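PDB 2VSD: CHIR AB1 from Gallus gallus, which probably acts as a classical Fc receptor, using the immunoglobulin domain in this fragment to bind the Fc region of avian antibody. Local coordinates for residues A[39-44]-A[66-70]; A[6-11]-A[22-28]; A[34-38]-A[56-60]; A[28-33]-A[74-78]; A[16-22]-A[60-65]. All coordinates share one frame; numbering follows the deposited sequence.

Contact 1. Residues A[39-44]-A[66-70]. With NAG (2-acetamido-2-deoxy-beta-D-glucopyranose), chain B.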
# COMPACT_ATOMS: atom_id res chain seq x y z
N LEU A 39 -3.29 -2.27 -8.94
CA LEU A 39 -3.85 -2.09 -10.29
C LEU A 39 -2.96 -1.11 -11.06
O LEU A 39 -2.75 0.02 -10.59
CB LEU A 39 -5.31 -1.57 -10.20
CG LEU A 39 -5.95 -1.06 -11.51
CD1 LEU A 39 -5.88 -2.14 -12.63
CD2 LEU A 39 -7.40 -0.61 -11.31
N ASN A 40 -2.42 -1.54 -12.22
CA ASN A 40 -1.57 -0.67 -13.04
C ASN A 40 -0.40 -0.09 -12.23
O ASN A 40 0.02 1.07 -12.43
CB ASN A 40 -2.37 0.49 -13.67
CG ASN A 40 -3.45 0.02 -14.63
OD1 ASN A 40 -3.54 -1.17 -14.98
ND2 ASN A 40 -4.32 0.98 -15.01
N GLY A 41 0.11 -0.89 -11.30
CA GLY A 41 1.32 -0.50 -10.56
C GLY A 41 1.06 0.46 -9.41
O GLY A 41 2.01 1.07 -8.87
N THR A 42 -0.21 0.60 -9.01
CA THR A 42 -0.58 1.44 -7.86
C THR A 42 -1.47 0.60 -6.94
O THR A 42 -2.32 -0.16 -7.42
CB THR A 42 -1.32 2.72 -8.34
OG1 THR A 42 -0.43 3.54 -9.11
CG2 THR A 42 -1.90 3.52 -7.17
N LEU A 43 -1.27 0.71 -5.63
CA LEU A 43 -2.09 -0.05 -4.66
C LEU A 43 -3.56 0.34 -4.78
O LEU A 43 -3.90 1.56 -4.75
CB LEU A 43 -1.59 0.25 -3.22
CG LEU A 43 -2.44 -0.36 -2.10
CD1 LEU A 43 -2.08 -1.82 -2.07
CD2 LEU A 43 -2.18 0.29 -0.70
N ARG A 44 -4.43 -0.69 -4.90
CA ARG A 44 -5.86 -0.46 -4.90
C ARG A 44 -6.53 -0.79 -3.55
O ARG A 44 -7.17 0.09 -2.95
CB ARG A 44 -6.57 -1.19 -6.06
CG ARG A 44 -8.01 -0.70 -6.20
CD ARG A 44 -8.76 -1.28 -7.34
NE ARG A 44 -10.13 -0.75 -7.32
CZ ARG A 44 -11.08 -1.00 -8.21
NH1 ARG A 44 -10.82 -1.74 -9.29
NH2 ARG A 44 -12.29 -0.47 -8.04
N GLU A 66 -12.31 2.45 -15.76
CA GLU A 66 -10.97 2.46 -15.16
C GLU A 66 -10.66 1.24 -14.30
O GLU A 66 -9.53 1.07 -13.84
CB GLU A 66 -10.69 3.79 -14.42
CG GLU A 66 -10.75 5.00 -15.41
CD GLU A 66 -10.47 6.32 -14.71
OE1 GLU A 66 -10.51 6.35 -13.46
OE2 GLU A 66 -10.21 7.32 -15.42
N ASP A 67 -11.66 0.37 -14.12
CA ASP A 67 -11.46 -0.91 -13.44
C ASP A 67 -10.66 -1.88 -14.30
O ASP A 67 -10.07 -2.80 -13.78
CB ASP A 67 -12.80 -1.58 -13.03
CG ASP A 67 -13.45 -0.90 -11.85
OD1 ASP A 67 -12.73 -0.55 -10.89
OD2 ASP A 67 -14.68 -0.72 -11.88
N ALA A 68 -10.64 -1.66 -15.60
CA ALA A 68 -9.87 -2.50 -16.51
C ALA A 68 -8.37 -2.35 -16.20
O ALA A 68 -7.95 -1.33 -15.67
CB ALA A 68 -10.16 -2.10 -17.96
N GLY A 69 -7.57 -3.36 -16.50
CA GLY A 69 -6.12 -3.14 -16.43
C GLY A 69 -5.37 -4.29 -15.81
O GLY A 69 -5.87 -5.43 -15.75
N THR A 70 -4.17 -3.99 -15.33
CA THR A 70 -3.26 -5.05 -14.90
C THR A 70 -3.27 -5.20 -13.39
O THR A 70 -2.83 -4.28 -12.67
CB THR A 70 -1.84 -4.78 -15.37
OG1 THR A 70 -1.87 -4.52 -16.76
CG2 THR A 70 -0.95 -6.03 -15.08
C1 NAG B . -5.41 0.70 -15.93
C2 NAG B . -6.36 1.90 -15.82
C3 NAG B . -7.46 1.92 -16.90
C4 NAG B . -6.90 1.56 -18.28
C5 NAG B . -5.97 0.34 -18.17
C6 NAG B . -5.30 -0.10 -19.49
C7 NAG B . -6.55 2.79 -13.51
C8 NAG B . -5.26 3.47 -13.71
N2 NAG B . -7.00 1.99 -14.49
O3 NAG B . -8.08 3.22 -16.90
O4 NAG B . -7.89 1.16 -19.22
O5 NAG B . -4.93 0.61 -17.25
O6 NAG B . -4.63 1.03 -20.04
O7 NAG B . -7.11 2.96 -12.39
O HOH W 1 -2.50 -1.68 -17.84
O HOH W 2 -0.47 -3.75 -10.92
O HOH W 3 -15.20 -0.50 -9.33
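An N-glycosylation site sits at the heart of this contact: Asn-40, first residue of an Asn-Gly-Thr sequon in the type I' turn from Leu-39 to Thr-42, lies against Gly-69 and Thr-70, with a 2-acetamido-2-deoxy-beta-D-glucopyranose joined covalently to its ND2. The other end of the amide is pinned, because Thr-70 N donates to Asn-40 OD1 at 2.9 Å in a nearly straight bond. Asn-40 N in turn gives its hydrogen to Thr-70 O at 2.8 Å. Here OD1 comes within 3.6 Å of Gly-69 CA, where any side chain would collide with it. The sugar then runs on beside the 66-70 segment, and its N2 donates to Glu-66 O at 2.8 Å. Leu-39 CD2 packs 3.7 Å from that same oxygen.

Arg-44, its chain extended from CG to NE, brings NH1 and NH2 to a single carboxylate oxygen, Asp-67 OD1, the NH1 separation being 2.8 Å. The two flat groups are almost coplanar, 10° apart, yet both bonds are bent and weak. Asp-67 OD2 accepts from Thr-63 N and Asn-64 N. Replacing Arg-44 by an alanine would probably leave the Asp-67 carboxylate without its cationic mate. Charge attraction thus secures one flank, whereas the bond from Thr-70 N holds the Asn-40 amide against rotation and so probably helps set the direction in which the glycan leaves.

Contact 2. Residues A[6-11]-A[22-28]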
# COMPACT_ATOMS: atom_id res chain seq x y z
N PRO A 6 3.48 -14.69 -4.52
CA PRO A 6 2.08 -15.13 -4.54
C PRO A 6 1.59 -15.31 -5.98
O PRO A 6 2.24 -14.88 -6.91
CB PRO A 6 1.35 -13.98 -3.84
CG PRO A 6 2.17 -12.74 -4.19
CD PRO A 6 3.61 -13.24 -4.25
N SER A 7 0.44 -15.96 -6.15
CA SER A 7 -0.18 -16.02 -7.47
C SER A 7 -1.63 -15.55 -7.41
O SER A 7 -2.31 -15.69 -6.40
CB SER A 7 -0.08 -17.45 -8.03
OG SER A 7 -0.87 -18.29 -7.23
N LEU A 8 -2.11 -15.01 -8.52
CA LEU A 8 -3.38 -14.28 -8.52
C LEU A 8 -4.26 -14.93 -9.58
O LEU A 8 -3.79 -15.28 -10.69
CB LEU A 8 -3.10 -12.80 -8.83
CG LEU A 8 -4.25 -11.78 -8.84
CD1 LEU A 8 -4.95 -11.66 -7.49
CD2 LEU A 8 -3.70 -10.41 -9.35
N SER A 9 -5.52 -15.16 -9.22
CA SER A 9 -6.49 -15.59 -10.21
C SER A 9 -7.64 -14.60 -10.28
O SER A 9 -7.93 -13.88 -9.32
CB SER A 9 -6.98 -17.01 -9.90
OG SER A 9 -7.67 -17.05 -8.67
N LEU A 10 -8.28 -14.57 -11.44
CA LEU A 10 -9.43 -13.70 -11.67
C LEU A 10 -10.65 -14.51 -12.13
O LEU A 10 -10.55 -15.27 -13.10
CB LEU A 10 -9.05 -12.66 -12.72
CG LEU A 10 -10.19 -11.91 -13.42
CD1 LEU A 10 -10.86 -10.93 -12.45
CD2 LEU A 10 -9.68 -11.19 -14.66
N HIS A 11 -11.79 -14.31 -11.46
CA HIS A 11 -13.03 -15.01 -11.86
C HIS A 11 -14.19 -14.05 -11.73
O HIS A 11 -14.34 -13.42 -10.69
CB HIS A 11 -13.31 -16.24 -10.98
CG HIS A 11 -12.23 -17.29 -11.04
ND1 HIS A 11 -11.18 -17.33 -10.14
CD2 HIS A 11 -12.00 -18.28 -11.93
CE1 HIS A 11 -10.37 -18.33 -10.45
NE2 HIS A 11 -10.84 -18.92 -11.54
N VAL A 22 -16.38 -9.15 -9.80
CA VAL A 22 -15.20 -9.98 -10.03
C VAL A 22 -14.52 -10.29 -8.70
O VAL A 22 -14.63 -9.55 -7.73
CB VAL A 22 -14.17 -9.37 -11.02
CG1 VAL A 22 -14.77 -9.19 -12.41
CG2 VAL A 22 -13.61 -8.00 -10.49
N THR A 23 -13.80 -11.41 -8.69
CA THR A 23 -13.06 -11.84 -7.53
C THR A 23 -11.63 -12.08 -7.99
O THR A 23 -11.37 -12.87 -8.93
CB THR A 23 -13.62 -13.16 -6.94
OG1 THR A 23 -14.95 -12.94 -6.44
CG2 THR A 23 -12.73 -13.60 -5.78
N LEU A 24 -10.71 -11.40 -7.31
CA LEU A 24 -9.29 -11.58 -7.51
C LEU A 24 -8.79 -12.32 -6.28
O LEU A 24 -8.85 -11.80 -5.16
CB LEU A 24 -8.57 -10.21 -7.57
CG LEU A 24 -8.65 -9.36 -8.84
CD1 LEU A 24 -7.89 -10.01 -10.00
CD2 LEU A 24 -10.08 -9.01 -9.24
N ARG A 25 -8.33 -13.54 -6.50
CA ARG A 25 -7.96 -14.40 -5.38
C ARG A 25 -6.44 -14.49 -5.34
O ARG A 25 -5.79 -14.93 -6.31
CB ARG A 25 -8.63 -15.77 -5.55
CG ARG A 25 -8.32 -16.75 -4.46
CD ARG A 25 -9.17 -18.02 -4.63
NE ARG A 25 -8.67 -19.09 -3.76
CZ ARG A 25 -9.12 -19.35 -2.54
NH1 ARG A 25 -10.11 -18.63 -2.01
NH2 ARG A 25 -8.59 -20.35 -1.85
N CYS A 26 -5.86 -14.08 -4.20
CA CYS A 26 -4.42 -14.03 -4.07
C CYS A 26 -4.01 -15.21 -3.21
O CYS A 26 -4.39 -15.28 -2.03
CB CYS A 26 -3.94 -12.72 -3.41
SG CYS A 26 -2.12 -12.53 -3.38
N HIS A 27 -3.26 -16.11 -3.82
CA HIS A 27 -2.84 -17.36 -3.15
C HIS A 27 -1.48 -17.22 -2.51
O HIS A 27 -0.52 -16.84 -3.18
CB HIS A 27 -2.77 -18.50 -4.16
CG HIS A 27 -4.08 -18.80 -4.81
ND1 HIS A 27 -4.47 -18.25 -6.01
CD2 HIS A 27 -5.10 -19.61 -4.42
CE1 HIS A 27 -5.67 -18.69 -6.33
NE2 HIS A 27 -6.08 -19.52 -5.38
N LEU A 28 -1.39 -17.53 -1.23
CA LEU A 28 -0.10 -17.48 -0.55
C LEU A 28 -0.01 -18.50 0.58
O LEU A 28 -0.99 -19.21 0.83
CB LEU A 28 0.28 -16.04 -0.11
CG LEU A 28 -0.51 -14.88 0.54
CD1 LEU A 28 -2.02 -14.83 0.28
CD2 LEU A 28 -0.19 -14.67 2.04
O HOH W 4 -10.67 -15.65 -8.19
O HOH W 5 -16.87 -13.18 -8.89
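Ser-7 O is gripped twice by His-27: the backbone N donates at 2.8 Å in a nearly straight bond, and the ring adds a weak one from ND1 at 3.4 Å. His-27 CG stands beside its own backbone N (chi1 -61°), which turns the ring edge to this oxygen and brings CE1 within 3.5 Å of Ser-9 OG. Regular antiparallel pairing continues through the hydrogen-bonded pairs Ser-9 with Arg-25 and His-11 with Thr-23. At the latter, a water links His-11 ND1 to Thr-23 O.

Side chains alternate between two environments. Leu-8, Leu-10, Leu-24 and Cys-26 share one face, where Leu-10 and Leu-24 lie alongside each other, Leu-10 CD1 lying 3.8 Å from Leu-24 CD2. Leu-10 CD1 also meets Val-22 CB at 3.9 Å, and Pro-6 CB rests 3.8 Å from Cys-26 SG. That leucine-lined face looks across the sandwich to Leu-37, Tyr-71 and Val-90, and Cys-26 reaches Cys-73 there through the disulfide. Strand 7-11 edges its sheet within the chain, while strand 21-27 continues the pairing into strand 55-61.

Contact 3. Residues A[34-38]-A[56-60]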
# COMPACT_ATOMS: atom_id res chain seq x y z
N TRP A 34 -0.57 -9.27 5.65
CA TRP A 34 -1.33 -8.19 5.00
C TRP A 34 -1.20 -8.43 3.51
O TRP A 34 -0.11 -8.61 3.02
CB TRP A 34 -0.76 -6.81 5.39
CG TRP A 34 -1.38 -6.33 6.66
CD1 TRP A 34 -0.84 -6.37 7.92
CD2 TRP A 34 -2.70 -5.79 6.81
NE1 TRP A 34 -1.72 -5.85 8.83
CE2 TRP A 34 -2.88 -5.52 8.18
CE3 TRP A 34 -3.72 -5.48 5.91
CZ2 TRP A 34 -4.03 -4.94 8.67
CZ3 TRP A 34 -4.88 -4.92 6.40
CH2 TRP A 34 -5.03 -4.65 7.77
N VAL A 35 -2.33 -8.48 2.81
CA VAL A 35 -2.29 -8.78 1.37
C VAL A 35 -2.71 -7.52 0.62
O VAL A 35 -3.66 -6.86 1.04
CB VAL A 35 -3.21 -9.94 1.03
CG1 VAL A 35 -3.02 -10.35 -0.43
CG2 VAL A 35 -2.93 -11.14 1.96
N GLN A 36 -2.00 -7.20 -0.46
CA GLN A 36 -2.33 -6.00 -1.25
C GLN A 36 -2.77 -6.36 -2.66
O GLN A 36 -2.15 -7.22 -3.31
CB GLN A 36 -1.10 -5.15 -1.37
CG GLN A 36 -0.57 -4.68 -0.02
CD GLN A 36 0.67 -3.82 -0.11
OE1 GLN A 36 1.41 -3.84 -1.10
NE2 GLN A 36 0.93 -3.07 0.98
N LEU A 37 -3.77 -5.65 -3.17
CA LEU A 37 -4.11 -5.76 -4.57
C LEU A 37 -3.71 -4.46 -5.26
O LEU A 37 -4.18 -3.40 -4.85
CB LEU A 37 -5.62 -6.02 -4.78
CG LEU A 37 -6.03 -6.29 -6.25
CD1 LEU A 37 -5.60 -7.70 -6.73
CD2 LEU A 37 -7.54 -6.15 -6.36
N TRP A 38 -2.94 -4.60 -6.33
CA TRP A 38 -2.37 -3.47 -7.08
C TRP A 38 -2.99 -3.47 -8.45
O TRP A 38 -3.21 -4.56 -9.05
CB TRP A 38 -0.87 -3.66 -7.25
CG TRP A 38 -0.14 -3.43 -5.97
CD1 TRP A 38 -0.21 -4.18 -4.83
CD2 TRP A 38 0.76 -2.35 -5.70
NE1 TRP A 38 0.64 -3.65 -3.86
CE2 TRP A 38 1.23 -2.52 -4.37
CE3 TRP A 38 1.24 -1.27 -6.46
CZ2 TRP A 38 2.12 -1.62 -3.76
CZ3 TRP A 38 2.15 -0.38 -5.87
CH2 TRP A 38 2.59 -0.57 -4.51
N ALA A 56 -6.28 -14.60 0.15
CA ALA A 56 -7.13 -13.44 0.44
C ALA A 56 -7.89 -13.22 -0.85
O ALA A 56 -7.30 -13.33 -1.91
CB ALA A 56 -6.29 -12.21 0.75
N GLU A 57 -9.18 -12.91 -0.77
CA GLU A 57 -9.99 -12.66 -1.96
C GLU A 57 -10.44 -11.22 -1.92
O GLU A 57 -10.90 -10.73 -0.88
CB GLU A 57 -11.22 -13.57 -2.00
CG GLU A 57 -10.90 -14.99 -2.41
CD GLU A 57 -12.13 -15.79 -2.77
OE1 GLU A 57 -13.26 -15.36 -2.43
OE2 GLU A 57 -11.97 -16.84 -3.41
N PHE A 58 -10.31 -10.53 -3.06
CA PHE A 58 -10.81 -9.18 -3.18
C PHE A 58 -11.96 -9.28 -4.16
O PHE A 58 -11.75 -9.52 -5.35
CB PHE A 58 -9.72 -8.26 -3.77
CG PHE A 58 -8.47 -8.20 -2.94
CD1 PHE A 58 -8.31 -7.20 -1.97
CD2 PHE A 58 -7.46 -9.15 -3.09
CE1 PHE A 58 -7.17 -7.14 -1.19
CE2 PHE A 58 -6.32 -9.12 -2.30
CZ PHE A 58 -6.16 -8.11 -1.36
N SER A 59 -13.18 -9.09 -3.68
CA SER A 59 -14.34 -9.17 -4.56
C SER A 59 -14.94 -7.78 -4.63
O SER A 59 -15.13 -7.14 -3.58
CB SER A 59 -15.39 -10.14 -4.04
OG SER A 59 -14.90 -11.47 -4.05
N PHE A 60 -15.21 -7.32 -5.85
CA PHE A 60 -15.78 -5.98 -6.05
C PHE A 60 -16.60 -5.89 -7.32
O PHE A 60 -16.44 -6.71 -8.27
CB PHE A 60 -14.70 -4.89 -6.01
CG PHE A 60 -13.57 -5.10 -6.98
CD1 PHE A 60 -13.59 -4.50 -8.24
CD2 PHE A 60 -12.45 -5.85 -6.61
CE1 PHE A 60 -12.53 -4.68 -9.13
CE2 PHE A 60 -11.41 -6.04 -7.50
CZ PHE A 60 -11.43 -5.44 -8.74
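Ala-56 opens the contact, its CB set against Val-35, whose CG2 lies 3.7 Å away. Two residues on, Phe-58 does most of the work. With CG beside its backbone N (chi1 -59°), its ring reaches across to strand 33-39 and slides past Leu-37 in the opposite direction. Leu-37 CB stands 3.8 Å from the ring centroid and only 1° off the normal, a textbook CH-pi contact over the middle of the face. Val-35 O approaches the ring edge instead, 3.7 Å from CZ, and Val-35 CG1 meets the same carbon at 4.0 Å. Farther out on Leu-37, CD2 bridges onward, touching Phe-58 CB and Phe-60 CE2, each at 4.0 Å.

The strands run 8.5 Å apart at their closest, with 38° between their directions, too far for backbone pairing and right for facing sheets of a beta-sandwich. Between these two segments the contacts are apolar and CH-pi in kind, one aromatic face seated on an aliphatic carbon, and cohesion here rests on shape rather than polar bonding.

Contact 4. Residues A[28-33]-A[74-78]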
# COMPACT_ATOMS: atom_id res chain seq x y z
N LEU A 28 -1.39 -17.53 -1.23
CA LEU A 28 -0.10 -17.48 -0.55
C LEU A 28 -0.01 -18.50 0.58
O LEU A 28 -0.99 -19.21 0.83
CB LEU A 28 0.28 -16.04 -0.11
CG LEU A 28 -0.51 -14.88 0.54
CD1 LEU A 28 -2.02 -14.83 0.28
CD2 LEU A 28 -0.19 -14.67 2.04
N PRO A 29 1.16 -18.60 1.26
CA PRO A 29 1.29 -19.58 2.34
C PRO A 29 0.39 -19.34 3.56
O PRO A 29 -0.13 -18.23 3.75
CB PRO A 29 2.77 -19.49 2.74
CG PRO A 29 3.45 -18.86 1.56
CD PRO A 29 2.42 -17.87 1.04
N ARG A 30 0.25 -20.37 4.39
CA ARG A 30 -0.57 -20.29 5.61
C ARG A 30 0.20 -19.60 6.74
O ARG A 30 0.51 -20.21 7.78
CB ARG A 30 -1.02 -21.68 6.05
CG ARG A 30 -2.03 -22.33 5.12
CD ARG A 30 -2.57 -23.59 5.77
NE ARG A 30 -3.20 -24.50 4.81
CZ ARG A 30 -4.51 -24.60 4.62
NH1 ARG A 30 -5.36 -23.84 5.32
NH2 ARG A 30 -4.98 -25.47 3.74
N MET A 31 0.53 -18.34 6.50
CA MET A 31 1.04 -17.43 7.54
C MET A 31 0.10 -16.23 7.62
O MET A 31 -0.54 -15.89 6.63
CB MET A 31 2.45 -16.95 7.18
CG MET A 31 2.57 -16.30 5.79
SD MET A 31 4.25 -15.82 5.39
CE MET A 31 4.97 -17.37 4.83
N ALA A 32 -0.01 -15.61 8.78
CA ALA A 32 -0.75 -14.35 8.90
C ALA A 32 -0.03 -13.28 8.07
O ALA A 32 1.19 -13.17 8.10
CB ALA A 32 -0.88 -13.92 10.38
N ALA A 33 -0.78 -12.51 7.29
CA ALA A 33 -0.13 -11.52 6.42
C ALA A 33 -1.11 -10.44 5.95
O ALA A 33 -2.32 -10.66 5.91
CB ALA A 33 0.52 -12.20 5.22
N ARG A 74 0.60 -8.73 -3.70
CA ARG A 74 1.85 -8.64 -2.94
C ARG A 74 1.43 -8.94 -1.51
O ARG A 74 0.33 -8.57 -1.10
CB ARG A 74 2.32 -7.19 -3.04
CG ARG A 74 3.61 -6.82 -2.44
CD ARG A 74 3.91 -5.44 -2.93
NE ARG A 74 5.14 -4.89 -2.38
CZ ARG A 74 5.22 -3.85 -1.58
NH1 ARG A 74 4.13 -3.21 -1.13
NH2 ARG A 74 6.42 -3.47 -1.17
N TYR A 75 2.29 -9.58 -0.72
CA TYR A 75 1.96 -9.73 0.71
C TYR A 75 3.16 -9.44 1.59
O TYR A 75 4.29 -9.46 1.10
CB TYR A 75 1.33 -11.09 1.04
CG TYR A 75 2.25 -12.28 0.89
CD1 TYR A 75 2.45 -12.87 -0.36
CD2 TYR A 75 2.88 -12.84 2.00
CE1 TYR A 75 3.30 -13.98 -0.51
CE2 TYR A 75 3.73 -13.95 1.86
CZ TYR A 75 3.94 -14.51 0.60
OH TYR A 75 4.77 -15.61 0.43
N GLN A 76 2.87 -9.10 2.85
CA GLN A 76 3.86 -8.58 3.80
C GLN A 76 3.61 -9.09 5.20
O GLN A 76 2.46 -9.24 5.65
CB GLN A 76 3.85 -7.04 3.84
CG GLN A 76 4.08 -6.33 2.52
CD GLN A 76 4.24 -4.82 2.69
OE1 GLN A 76 3.48 -4.19 3.44
NE2 GLN A 76 5.22 -4.26 2.01
N VAL A 77 4.71 -9.33 5.91
CA VAL A 77 4.67 -9.69 7.31
C VAL A 77 5.67 -8.81 8.08
O VAL A 77 6.61 -8.29 7.49
CB VAL A 77 5.02 -11.19 7.54
CG1 VAL A 77 3.97 -12.08 6.90
CG2 VAL A 77 6.41 -11.51 6.99
N SER A 78 5.45 -8.66 9.38
CA SER A 78 6.35 -7.80 10.18
C SER A 78 7.28 -8.58 11.12
O SER A 78 8.10 -7.97 11.83
CB SER A 78 5.55 -6.76 10.97
OG SER A 78 4.58 -7.37 11.77
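The ring of Tyr-75 is met from several directions by the 28-33 loop. Over one face lies Leu-28, which slides past the tyrosine in the opposite sense. Its CD2 stands 3.8 Å from the ring centroid, displaced toward the rim, and CB and CG follow along the CD1 and CE1 side, so that CB, CG and the CD2 branch are laid against the ring. At the edge comes the sulfur of Met-31, crossing at about a right angle, with SD 4.0 Å from Tyr-75 CE2 in a Met-aromatic contact. Pro-29 also crosses at about a right angle and brings CD within 3.3 Å of Tyr-75 OH, a hydroxyl whose hydrogen bond goes to Pro-4 O.

Farther along the strand, Val-77 CG1 takes up the same loop. It touches Met-31 SD at 4.0 Å and Ala-33 CB at 3.8 Å, and comes as near as 3.2 Å to Ala-32 O. Val-77 holds CG1 beside its backbone N (chi1 -65°), the branch that thereby faces the loop. Ala-33 CB also reaches Tyr-75 CD2 at 4.0 Å, tying the two strand residues together through one small side chain.

Contact across the two segments is therefore mainly apolar, although the loop has polar ties of its own, such as Met-31 O to Lys-49. An immunoglobulin domain has just such a connection here: the loop passing from strand 21-27 in one sheet to strand 33-39 in the other, closing an end of the sandwich over strand 69-78.

Contact 5. Residues A[16-22]-A[60-65]. Unlike the reference sequence in segment 16-22: Thr-21 (reference Asn).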
# COMPACT_ATOMS: atom_id res chain seq x y z
N VAL A 16 -16.45 -10.02 -19.14
CA VAL A 16 -16.76 -9.17 -17.99
C VAL A 16 -17.20 -7.80 -18.48
O VAL A 16 -16.58 -7.21 -19.37
CB VAL A 16 -15.55 -9.04 -17.02
CG1 VAL A 16 -15.90 -8.07 -15.90
CG2 VAL A 16 -15.20 -10.42 -16.45
N SER A 17 -18.29 -7.29 -17.89
CA SER A 17 -18.89 -6.02 -18.26
C SER A 17 -19.10 -5.14 -17.05
O SER A 17 -19.13 -5.65 -15.93
CB SER A 17 -20.27 -6.31 -18.86
OG SER A 17 -20.12 -7.18 -19.98
N LEU A 18 -19.30 -3.84 -17.25
CA LEU A 18 -19.77 -3.00 -16.13
C LEU A 18 -20.98 -3.62 -15.45
O LEU A 18 -21.90 -4.09 -16.13
CB LEU A 18 -20.15 -1.59 -16.62
CG LEU A 18 -19.09 -0.62 -17.15
CD1 LEU A 18 -19.56 0.83 -16.88
CD2 LEU A 18 -17.72 -0.82 -16.58
N GLY A 19 -20.99 -3.55 -14.13
CA GLY A 19 -22.04 -4.10 -13.30
C GLY A 19 -21.77 -5.50 -12.80
O GLY A 19 -22.41 -5.95 -11.85
N ASP A 20 -20.80 -6.19 -13.41
CA ASP A 20 -20.49 -7.54 -12.96
C ASP A 20 -19.62 -7.48 -11.71
O ASP A 20 -18.93 -6.49 -11.50
CB ASP A 20 -19.73 -8.32 -14.02
CG ASP A 20 -20.56 -8.69 -15.20
OD1 ASP A 20 -21.81 -8.52 -15.17
OD2 ASP A 20 -19.93 -9.12 -16.18
N THR A 21 -19.66 -8.53 -10.90
CA THR A 21 -18.77 -8.64 -9.73
C THR A 21 -17.60 -9.59 -10.07
O THR A 21 -17.81 -10.68 -10.64
CB THR A 21 -19.58 -9.08 -8.45
OG1 THR A 21 -20.57 -8.08 -8.20
CG2 THR A 21 -18.67 -9.23 -7.21
N VAL A 22 -16.38 -9.15 -9.80
CA VAL A 22 -15.20 -9.98 -10.03
C VAL A 22 -14.52 -10.29 -8.70
O VAL A 22 -14.63 -9.55 -7.73
CB VAL A 22 -14.17 -9.37 -11.02
CG1 VAL A 22 -14.77 -9.19 -12.41
CG2 VAL A 22 -13.61 -8.00 -10.49
N PHE A 60 -15.21 -7.32 -5.85
CA PHE A 60 -15.78 -5.98 -6.05
C PHE A 60 -16.60 -5.89 -7.32
O PHE A 60 -16.44 -6.71 -8.27
CB PHE A 60 -14.70 -4.89 -6.01
CG PHE A 60 -13.57 -5.10 -6.98
CD1 PHE A 60 -13.59 -4.50 -8.24
CD2 PHE A 60 -12.45 -5.85 -6.61
CE1 PHE A 60 -12.53 -4.68 -9.13
CE2 PHE A 60 -11.41 -6.04 -7.50
CZ PHE A 60 -11.43 -5.44 -8.74
N ALA A 61 -17.49 -4.91 -7.35
CA ALA A 61 -18.27 -4.68 -8.55
C ALA A 61 -17.45 -3.86 -9.54
O ALA A 61 -16.71 -2.95 -9.14
CB ALA A 61 -19.56 -3.95 -8.19
N VAL A 62 -17.57 -4.18 -10.82
CA VAL A 62 -16.99 -3.37 -11.88
C VAL A 62 -17.94 -2.18 -12.08
O VAL A 62 -19.12 -2.38 -12.46
CB VAL A 62 -16.83 -4.18 -13.17
CG1 VAL A 62 -16.22 -3.33 -14.29
CG2 VAL A 62 -15.95 -5.46 -12.89
N THR A 63 -17.49 -0.97 -11.75
CA THR A 63 -18.38 0.18 -11.80
C THR A 63 -17.91 1.21 -12.81
O THR A 63 -18.61 2.20 -13.06
CB THR A 63 -18.50 0.86 -10.44
OG1 THR A 63 -17.22 1.42 -10.07
CG2 THR A 63 -18.93 -0.16 -9.38
N ASN A 64 -16.74 1.04 -13.39
CA ASN A 64 -16.37 2.02 -14.43
C ASN A 64 -15.24 1.50 -15.29
O ASN A 64 -14.64 0.48 -14.96
CB ASN A 64 -16.02 3.37 -13.80
CG ASN A 64 -14.76 3.29 -12.95
OD1 ASN A 64 -14.78 2.92 -11.78
ND2 ASN A 64 -13.65 3.59 -13.56
N LEU A 65 -14.97 2.19 -16.39
CA LEU A 65 -14.00 1.72 -17.36
C LEU A 65 -12.59 1.65 -16.79
O LEU A 65 -11.76 0.87 -17.30
CB LEU A 65 -13.98 2.66 -18.57
CG LEU A 65 -15.29 2.69 -19.38
CD1 LEU A 65 -15.14 3.76 -20.50
CD2 LEU A 65 -15.70 1.36 -19.92
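The Phe-60 ring carries Val-22 CG2 over one face, 4.0 Å from the centroid and displaced toward the rim, with CE1 the nearest ring carbon at 3.7 Å. The same ring takes part in a cation-pi contact with Arg-44 and meets the ring of Phe-45 at an inclination of about 55°. With a serine in place of Phe-60, Val-22 CG2 is likely to lose its aromatic cover and Arg-44 its pi partner.

The backbones of the same two residues pair: Val-22 N donates to Phe-60 O at 2.9 Å and Phe-60 N to Val-22 O at 3.0 Å. Pairing then passes into the turn, where Asp-20 O accepts from Val-62 N at 2.8 Å in an almost straight bond and Gly-19 N donates to Val-62 O, also at 2.8 Å. With CG1 opposite its backbone N (chi1 180°), Val-62 splits its branches, CG1 toward Leu-18 CD2 at 3.7 Å and CG2 toward Val-22 CG1 at 3.9 Å. Within the type II turn from Ser-17 to Asp-20, Asp-20 OD2 receives Ser-17 N from above the carboxylate plane.

Gly-Asp leading into a strand that carries the disulfide cysteine is a familiar immunoglobulin signature, and here its two residues bond to Val-62, just where strands 21-27 and 55-61 pair at one end of the sandwich.

How the contacts relate
Seen together, the five contacts show how an immunoglobulin sandwich divides its chemistry by depth. Contact 3 is the buried core, apolar and spanning the two sheets; contact 4, also buried, though its centre is about 13 Å from that of the chain, closes one end in the same apolar manner. Contacts 2 and 5 share strand 21-27 and rely on backbone pairing within one sheet, with apolar residues on the inward face. Contacts 1 and 5 are only partly buried, and contact 1 adds charge and sugar. Contacts 4 and 5 lie at opposite ends, their centres about 28 Å apart. Phe-60 links contacts 3 and 5 and touches Arg-44 of contact 1. The second subunit touches contacts 1, 3 and 4.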